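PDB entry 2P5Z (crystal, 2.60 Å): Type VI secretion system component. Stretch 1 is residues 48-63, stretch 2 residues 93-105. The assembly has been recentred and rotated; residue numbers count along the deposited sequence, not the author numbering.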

# COMPACT_ATOMS: atom_id res chain seq x y z
N GLN A 48 -18.10 14.38 18.23
CA GLN A 48 -18.79 13.64 19.28
C GLN A 48 -19.76 14.54 20.01
O GLN A 48 -19.53 15.74 20.17
N PHE A 49 -20.87 13.95 20.41
CA PHE A 49 -21.86 14.68 21.17
C PHE A 49 -22.61 13.82 22.17
O PHE A 49 -22.64 12.58 22.05
N THR A 50 -23.22 14.46 23.16
CA THR A 50 -24.09 13.74 24.07
C THR A 50 -25.50 14.19 23.85
O THR A 50 -25.74 15.29 23.34
N SER A 51 -26.43 13.30 24.20
CA SER A 51 -27.86 13.57 24.06
C SER A 51 -28.67 12.84 25.13
O SER A 51 -28.30 11.75 25.59
N SER A 52 -29.81 13.43 25.51
CA SER A 52 -30.76 12.80 26.43
C SER A 52 -31.44 11.61 25.78
O SER A 52 -31.90 10.68 26.45
N ASP A 53 -31.53 11.65 24.45
CA ASP A 53 -32.06 10.54 23.68
C ASP A 53 -31.03 9.38 23.63
O ASP A 53 -29.96 9.50 23.04
N LYS A 54 -31.38 8.27 24.26
CA LYS A 54 -30.51 7.11 24.32
C LYS A 54 -30.74 6.12 23.17
O LYS A 54 -30.28 4.99 23.24
N ALA A 55 -31.43 6.56 22.12
CA ALA A 55 -31.73 5.72 20.96
C ALA A 55 -31.91 6.52 19.67
O ALA A 55 -32.87 6.30 18.95
N ILE A 56 -31.01 7.46 19.40
CA ILE A 56 -31.00 8.14 18.10
C ILE A 56 -30.73 7.08 17.03
O ILE A 56 -29.75 6.33 17.13
N ALA A 57 -31.64 7.00 16.06
CA ALA A 57 -31.59 6.01 14.98
C ALA A 57 -30.79 6.54 13.77
O ALA A 57 -30.98 7.68 13.36
N PRO A 58 -29.90 5.70 13.19
CA PRO A 58 -29.07 6.15 12.07
C PRO A 58 -29.85 6.81 10.93
O PRO A 58 -29.38 7.82 10.38
N GLU A 59 -31.04 6.30 10.65
CA GLU A 59 -31.91 6.85 9.60
C GLU A 59 -32.33 8.31 9.83
O GLU A 59 -32.60 9.04 8.88
N SER A 60 -32.34 8.75 11.09
CA SER A 60 -32.65 10.15 11.43
C SER A 60 -31.49 11.08 11.12
O SER A 60 -31.64 12.30 11.21
N VAL A 61 -30.34 10.52 10.78
CA VAL A 61 -29.12 11.30 10.80
C VAL A 61 -28.32 11.18 9.50
O VAL A 61 -27.89 12.19 8.95
N LEU A 62 -28.17 9.95 9.00
CA LEU A 62 -27.40 9.69 7.76
C LEU A 62 -28.02 10.35 6.55
O LEU A 62 -29.22 10.30 6.36
N MET A 63 -27.17 11.01 5.77
CA MET A 63 -27.54 11.79 4.59
C MET A 63 -28.28 13.11 4.87
O MET A 63 -28.47 13.91 3.95
N GLY A 93 -21.54 9.48 8.38
CA GLY A 93 -21.35 8.35 9.28
C GLY A 93 -21.99 8.63 10.62
O GLY A 93 -22.09 9.78 11.05
N PHE A 94 -22.40 7.58 11.29
CA PHE A 94 -23.06 7.76 12.55
C PHE A 94 -22.63 6.63 13.44
O PHE A 94 -22.62 5.46 13.03
N LYS A 95 -22.30 6.98 14.68
CA LYS A 95 -21.92 6.00 15.68
C LYS A 95 -22.65 6.24 16.99
O LYS A 95 -22.71 7.37 17.46
N HIS A 96 -23.21 5.19 17.57
CA HIS A 96 -23.61 5.28 18.97
C HIS A 96 -22.45 4.72 19.80
O HIS A 96 -22.10 3.56 19.68
N LEU A 97 -21.85 5.55 20.65
CA LEU A 97 -20.63 5.15 21.36
C LEU A 97 -20.83 4.48 22.72
O LEU A 97 -20.20 3.48 23.01
N SER A 98 -21.70 5.04 23.56
CA SER A 98 -21.95 4.48 24.90
C SER A 98 -23.25 5.03 25.43
O SER A 98 -23.84 5.93 24.83
N SER A 99 -23.67 4.51 26.57
CA SER A 99 -24.88 5.00 27.23
C SER A 99 -24.69 5.05 28.72
O SER A 99 -24.16 4.12 29.31
N SER A 100 -25.10 6.14 29.33
CA SER A 100 -25.14 6.21 30.78
C SER A 100 -26.56 5.99 31.25
O SER A 100 -27.43 5.52 30.49
N GLN A 101 -26.78 6.33 32.51
CA GLN A 101 -28.10 6.30 33.13
C GLN A 101 -28.99 7.36 32.48
O GLN A 101 -30.16 7.12 32.24
N ASP A 102 -28.41 8.51 32.15
CA ASP A 102 -29.22 9.63 31.68
C ASP A 102 -28.88 10.17 30.29
O ASP A 102 -29.63 10.99 29.73
N GLU A 103 -27.78 9.69 29.71
CA GLU A 103 -27.42 10.14 28.39
C GLU A 103 -26.77 9.07 27.51
O GLU A 103 -26.50 7.95 27.96
N ALA A 104 -26.55 9.42 26.25
CA ALA A 104 -25.79 8.57 25.37
C ALA A 104 -24.79 9.41 24.62
O ALA A 104 -25.00 10.61 24.45
N ARG A 105 -23.69 8.79 24.22
CA ARG A 105 -22.61 9.47 23.50
C ARG A 105 -22.69 9.03 22.04
O ARG A 105 -22.94 7.86 21.75

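The two stretches bury 875 Å² between them, both sides summed. Backbone pairing joins them at one end and an apolar cluster at the other.

The pairing is antiparallel. Ser 51 N donates to Ala 104 O at 3.1 Å, and Ala 104 N donates to Ser 51 O at 3.0 Å. This fixes which side chains lie together. Thr 50 and Arg 105 share one face of the sheet; Ser 51 and Ala 104 share the other. CA-H...O contacts support the pairing, with Thr 50 CA 3.3 Å from Ala 104 O and Arg 105 CA 3.4 Å from Phe 49 O.

The apolar packing centres on Phe 94, which points toward stretch 1. Its chi1 is t and its chi2 is 74°. Four side chains of stretch 1 touch it. Pro 58 CB lies 3.7 Å from Phe 94 CD2, and Val 61 CG1 lies 3.7 Å from Phe 94 CD1. Ile 56, with chi1 m and chi2 t, brings CB to 4.2 Å from Phe 94 CZ. Leu 62 has the same rotamer pair. Its CA-to-CB bond points sideways, but its end comes nearer, with CD2 4.0 Å from Phe 94 CB. Leu 62 CD2 also rests 3.7 Å from Gly 93 CA, where there is no side chain. The backbone closes on the ring too: Ile 56 O is 3.3 Å from Phe 94 CZ.

Other van der Waals contacts lie nearer the paired strands. Ala 104 CB sits 3.9 Å from Lys 54 CA and 3.9 Å from Asp 53 O. Leu 97, chi1 m and chi2 t, points toward stretch 1 and places CD1 3.7 Å from Gln 48 NE2. Thr 50 is in the p rotamer, and its CB is 3.4 Å from Glu 103 OE1.

Two side chains of stretch 1, Gln 48 and Lys 54, make direct hydrogen bonds to stretch 2. Gln 48, chi1 m and chi2 t, points toward stretch 2. Its OE1 accepts from Arg 105 NE at 3.1 Å, near the plane of the guanidinium. The Arg 105 side chain starts with chi1 and chi2 both t. Its NH1 donates to Ser 98 OG at 3.2 Å, tying it to its own stretch as well. Lys 54 starts sideways with chi1 m, and its end comes nearer stretch 2. Its NZ donates to Ser 100 O at 3.0 Å and weakly to Gln 101 O at 3.5 Å. These are backbone acceptors in the loop between the two strands of stretch 2.

His 96, chi1 t, points toward stretch 1. Lys 54 O approaches the ring edge, 3.5 Å from His 96 CE1. Within its own stretch, His 96 NE2 donates to Ser 99 OG at 2.9 Å.

Two waters bridge the stretches. Water 1 accepts from Gln 48 NE2 at 3.1 Å and, weakly, from Arg 105 NH2 at 3.0 Å. Water 2 donates to Ile 56 O at 2.6 Å and also bonds His 96 ND1 at 2.9 Å.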

# COMPACT_ATOMS: atom_id res chain seq x y z
CB GLN A 48 -17.83 13.03 20.28
CG GLN A 48 -17.12 11.82 19.77
CD GLN A 48 -16.38 11.08 20.85
OE1 GLN A 48 -16.67 11.23 22.04
NE2 GLN A 48 -15.41 10.26 20.45
CB PHE A 49 -22.82 15.47 20.25
CG PHE A 49 -23.75 14.63 19.41
CD1 PHE A 49 -25.04 14.33 19.85
CD2 PHE A 49 -23.37 14.22 18.12
CE1 PHE A 49 -25.93 13.59 19.05
CE2 PHE A 49 -24.24 13.47 17.32
CZ PHE A 49 -25.53 13.17 17.79
CB THR A 50 -23.69 13.91 25.55
OG1 THR A 50 -23.51 15.30 25.84
CG2 THR A 50 -22.40 13.16 25.83
CB SER A 51 -28.33 13.14 22.67
OG SER A 51 -29.73 13.37 22.52
CB SER A 52 -31.83 13.81 26.85
OG SER A 52 -31.31 15.13 26.76
CB ASP A 53 -32.40 11.06 22.30
CG ASP A 53 -33.14 10.06 21.45
OD1 ASP A 53 -33.13 8.84 21.75
OD2 ASP A 53 -33.73 10.53 20.45
CB LYS A 54 -30.67 6.39 25.67
CG LYS A 54 -30.61 7.33 26.85
CD LYS A 54 -30.01 6.66 28.07
CE LYS A 54 -30.95 5.61 28.66
NZ LYS A 54 -30.21 4.79 29.66
CB ALA A 55 -32.97 4.86 21.22
CB ILE A 56 -29.93 9.22 18.02
CG1 ILE A 56 -30.06 10.21 19.18
CG2 ILE A 56 -30.00 9.95 16.68
CD1 ILE A 56 -29.17 11.43 19.04
CB ALA A 57 -33.01 5.65 14.57
CB PRO A 58 -28.38 4.85 11.59
CG PRO A 58 -29.08 3.74 12.29
CD PRO A 58 -29.61 4.31 13.57
CB GLU A 59 -33.14 5.96 9.35
CG GLU A 59 -33.69 5.24 10.58
CD GLU A 59 -33.02 3.89 10.81
OE1 GLU A 59 -32.39 3.69 11.87
OE2 GLU A 59 -33.11 3.03 9.90
CB SER A 60 -32.99 10.30 12.91
OG SER A 60 -33.71 9.18 13.38
CB VAL A 61 -28.32 10.99 12.12
CG1 VAL A 61 -26.85 10.98 11.94
CG2 VAL A 61 -28.68 12.00 13.19
CB LEU A 62 -27.30 8.19 7.48
CG LEU A 62 -26.40 7.42 8.44
CD1 LEU A 62 -26.53 5.90 8.19
CD2 LEU A 62 -24.95 7.93 8.34
CB MET A 63 -28.17 10.91 3.48
CG MET A 63 -27.16 9.87 2.87
SD MET A 63 -25.77 10.67 1.98
CE MET A 63 -26.65 11.33 0.57
CB PHE A 94 -24.58 7.76 12.36
CG PHE A 94 -25.35 7.62 13.64
CD1 PHE A 94 -25.44 8.68 14.53
CD2 PHE A 94 -25.99 6.42 13.95
CE1 PHE A 94 -26.14 8.55 15.71
CE2 PHE A 94 -26.71 6.28 15.13
CZ PHE A 94 -26.79 7.35 16.01
CB LYS A 95 -20.42 6.08 15.93
CG LYS A 95 -19.57 5.43 14.88
CD LYS A 95 -18.19 5.97 14.95
CE LYS A 95 -17.21 5.01 14.30
NZ LYS A 95 -15.86 5.64 14.33
CB HIS A 96 -24.89 4.49 19.21
CG HIS A 96 -25.46 4.61 20.60
ND1 HIS A 96 -26.81 4.48 20.86
CD2 HIS A 96 -24.87 4.84 21.80
CE1 HIS A 96 -27.02 4.62 22.16
NE2 HIS A 96 -25.86 4.83 22.75
CB LEU A 97 -19.70 6.35 21.49
CG LEU A 97 -19.11 6.67 20.14
CD1 LEU A 97 -18.29 7.92 20.19
CD2 LEU A 97 -18.26 5.48 19.71
CB SER A 98 -20.83 4.83 25.90
OG SER A 98 -20.63 6.23 25.96
CB SER A 99 -26.06 4.10 26.89
OG SER A 99 -26.43 4.27 25.53
CB SER A 100 -24.67 7.58 31.25
OG SER A 100 -23.28 7.72 31.04
CB GLN A 101 -27.97 6.58 34.64
CG GLN A 101 -29.26 6.45 35.45
CD GLN A 101 -29.72 5.00 35.61
OE1 GLN A 101 -28.90 4.09 35.65
NE2 GLN A 101 -31.02 4.80 35.70
CB ASP A 102 -29.21 10.74 32.72
CG ASP A 102 -29.95 10.33 33.97
OD1 ASP A 102 -31.18 10.06 33.84
OD2 ASP A 102 -29.30 10.19 35.04
CB GLU A 103 -26.54 11.40 28.48
CG GLU A 103 -25.45 11.32 29.52
CD GLU A 103 -24.40 12.38 29.32
OE1 GLU A 103 -24.75 13.47 28.80
OE2 GLU A 103 -23.21 12.13 29.66
CB ALA A 104 -26.69 7.83 24.41
CB ARG A 105 -21.28 9.07 24.12
CG ARG A 105 -20.05 9.80 23.65
CD ARG A 105 -18.92 9.42 24.57
NE ARG A 105 -17.71 8.97 23.88
CZ ARG A 105 -17.19 7.74 23.98
NH1 ARG A 105 -17.75 6.83 24.76
NH2 ARG A 105 -16.08 7.44 23.31
O HOH W 1 -13.55 8.23 21.90
O HOH W 2 -28.64 4.50 18.60